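PDB 1R9C: glutathione transferase, which catalyses the manganese-dependent hydration of the antibiotic fosfomycin and so confers resistance to it, acting as a homodimer of the glyoxalase (VOC) superfamily. Local coordinates for residues Arg17-Ile21 against Tyr110-Asn114. Residues are numbered along the deposited sequence; the frame is centred on the assembly and turned at random.
Sequences RMTRI and YDDDN
Ile21, on helix 15-26, meets Asp111 and Asp112 in the loop between strands 106-110 and 116-120, and Met18 meets Asp111. The Ile21 methyl CD1 lies 4.1 Å from Asp111 CB and 3.8 Å from Asp112 CG, so one branch end touches both residues. Ile21 CG1 sits beside the backbone N (chi1 -65°), and an extended chi2 carries CD1 out to the loop. Met18 sets off alongside the loop. The bend at chi2 (61°) turns its end towards it and brings Met18 CE to 3.5 Å from Asp111 OD1. These are van der Waals contacts.

Asp111 OD2 accepts from Asp113 N at 2.8 Å, from above the carboxylate plane, which makes an Asx turn. OD1 is hydrogen-bonded to His115 ND1 and also faces the Met18 methyl. Both oxygens of this buried acid are therefore satisfied.

A doubtful salt bridge pairs Arg17 with Asp112 at the more exposed side. Asp112 OD2 is modelled too close to Arg17 CG, so its place is uncertain. Arg17 NE to Asp112 OD2 is 3.6 Å, at most a loose ionic contact.

The contact joins the helix to a loop of the VOC fold. The Asp111 side chain is about 11 Å from that of the manganese ligand His69, outside the metal site. No hydrogen bond joins the two segments. The helix thus meets the loop through methyl and thioether groups packed on two acids, with one doubtful charge pair.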
loop_
_atom_site.group_PDB
_atom_site.type_symbol
_atom_site.label_atom_id
_atom_site.label_comp_id
_atom_site.label_asym_id
_atom_site.label_seq_id
_atom_site.Cartn_x
_atom_site.Cartn_y
_atom_site.Cartn_z
ATOM N N ARG A 17 -15.806 -1.472 -11.445
ATOM C CA ARG A 17 -16.241 -1.882 -10.106
ATOM C C ARG A 17 -15.268 -1.374 -9.050
ATOM O O ARG A 17 -15.695 -0.910 -7.996
ATOM C CB ARG A 17 -16.355 -3.399 -10.031
ATOM C CG ARG A 17 -16.978 -3.935 -8.763
ATOM C CD ARG A 17 -18.367 -3.418 -8.449
ATOM N NE ARG A 17 -18.727 -3.674 -7.059
ATOM C CZ ARG A 17 -19.689 -3.017 -6.403
ATOM N NH1 ARG A 17 -20.399 -2.048 -6.996
ATOM N NH2 ARG A 17 -19.950 -3.333 -5.155
ATOM N N MET A 18 -13.962 -1.470 -9.322
ATOM C CA MET A 18 -12.971 -0.978 -8.356
ATOM C C MET A 18 -13.162 0.534 -8.126
ATOM O O MET A 18 -13.027 0.994 -7.002
ATOM C CB MET A 18 -11.545 -1.293 -8.810
ATOM C CG MET A 18 -10.469 -0.852 -7.805
ATOM S SD MET A 18 -10.643 -1.674 -6.191
ATOM C CE MET A 18 -8.968 -1.398 -5.568
ATOM N N THR A 19 -13.462 1.285 -9.188
ATOM C CA THR A 19 -13.763 2.710 -9.098
ATOM C C THR A 19 -14.900 2.915 -8.072
ATOM O O THR A 19 -14.812 3.780 -7.182
ATOM C CB THR A 19 -14.171 3.254 -10.501
ATOM O OG1 THR A 19 -13.030 3.236 -11.379
ATOM C CG2 THR A 19 -14.588 4.718 -10.435
ATOM N N ARG A 20 -15.961 2.102 -8.201
ATOM C CA ARG A 20 -17.134 2.251 -7.343
ATOM C C ARG A 20 -16.787 1.926 -5.885
ATOM O O ARG A 20 -17.224 2.622 -4.971
ATOM C CB ARG A 20 -18.329 1.455 -7.881
ATOM C CG ARG A 20 -18.729 1.859 -9.332
ATOM C CD ARG A 20 -18.836 3.410 -9.618
ATOM N NE ARG A 20 -19.154 3.726 -11.024
ATOM C CZ ARG A 20 -18.960 4.922 -11.613
ATOM N NH1 ARG A 20 -18.426 5.930 -10.909
ATOM N NH2 ARG A 20 -19.303 5.118 -12.908
ATOM N N ILE A 21 -15.991 0.881 -5.681
ATOM C CA ILE A 21 -15.461 0.568 -4.349
ATOM C C ILE A 21 -14.670 1.746 -3.759
ATOM O O ILE A 21 -14.946 2.164 -2.635
ATOM C CB ILE A 21 -14.619 -0.754 -4.376
ATOM C CG1 ILE A 21 -15.539 -1.943 -4.709
ATOM C CG2 ILE A 21 -13.905 -0.949 -3.056
ATOM C CD1 ILE A 21 -14.808 -3.247 -5.126
ATOM N N TYR A 110 -12.637 -6.886 1.918
ATOM C CA TYR A 110 -11.861 -7.237 0.732
ATOM C C TYR A 110 -12.510 -6.493 -0.416
ATOM O O TYR A 110 -13.733 -6.342 -0.427
ATOM C CB TYR A 110 -11.957 -8.744 0.450
ATOM C CG TYR A 110 -11.471 -9.598 1.594
ATOM C CD1 TYR A 110 -12.337 -9.956 2.612
ATOM C CD2 TYR A 110 -10.127 -9.974 1.686
ATOM C CE1 TYR A 110 -11.919 -10.711 3.669
ATOM C CE2 TYR A 110 -9.670 -10.713 2.761
ATOM C CZ TYR A 110 -10.589 -11.104 3.738
ATOM O OH TYR A 110 -10.188 -11.840 4.803
ATOM N N ASP A 111 -11.726 -6.066 -1.404
ATOM C CA ASP A 111 -12.327 -5.573 -2.638
ATOM C C ASP A 111 -12.669 -6.800 -3.499
ATOM O O ASP A 111 -12.851 -7.929 -2.959
ATOM C CB ASP A 111 -11.350 -4.621 -3.354
ATOM C CG ASP A 111 -10.103 -5.340 -3.856
ATOM O OD1 ASP A 111 -9.240 -4.679 -4.437
ATOM O OD2 ASP A 111 -9.918 -6.573 -3.735
ATOM N N ASP A 112 -12.737 -6.632 -4.829
ATOM C CA ASP A 112 -13.223 -7.742 -5.661
ATOM C C ASP A 112 -12.096 -8.648 -6.131
ATOM O O ASP A 112 -12.322 -9.589 -6.888
ATOM C CB ASP A 112 -13.979 -7.229 -6.897
ATOM C CG ASP A 112 -15.366 -6.715 -6.580
ATOM O OD1 ASP A 112 -15.982 -7.113 -5.551
ATOM O OD2 ASP A 112 -15.935 -5.915 -7.347
ATOM N N ASP A 113 -10.873 -8.359 -5.691
ATOM C CA ASP A 113 -9.682 -8.983 -6.272
ATOM C C ASP A 113 -8.768 -9.524 -5.160
ATOM O O ASP A 113 -7.555 -9.552 -5.295
ATOM C CB ASP A 113 -8.954 -7.957 -7.160
ATOM C CG ASP A 113 -9.782 -7.547 -8.377
ATOM O OD1 ASP A 113 -9.766 -8.271 -9.402
ATOM O OD2 ASP A 113 -10.495 -6.524 -8.382
ATOM N N ASN A 114 -9.380 -9.942 -4.049
ATOM C CA ASN A 114 -8.663 -10.480 -2.896
ATOM C C ASN A 114 -7.709 -9.550 -2.150
ATOM O O ASN A 114 -6.955 -10.010 -1.323
ATOM C CB ASN A 114 -7.984 -11.825 -3.244
ATOM C CG ASN A 114 -8.985 -12.855 -3.673
ATOM O OD1 ASN A 114 -10.153 -12.814 -3.248
ATOM N ND2 ASN A 114 -8.560 -13.782 -4.514
#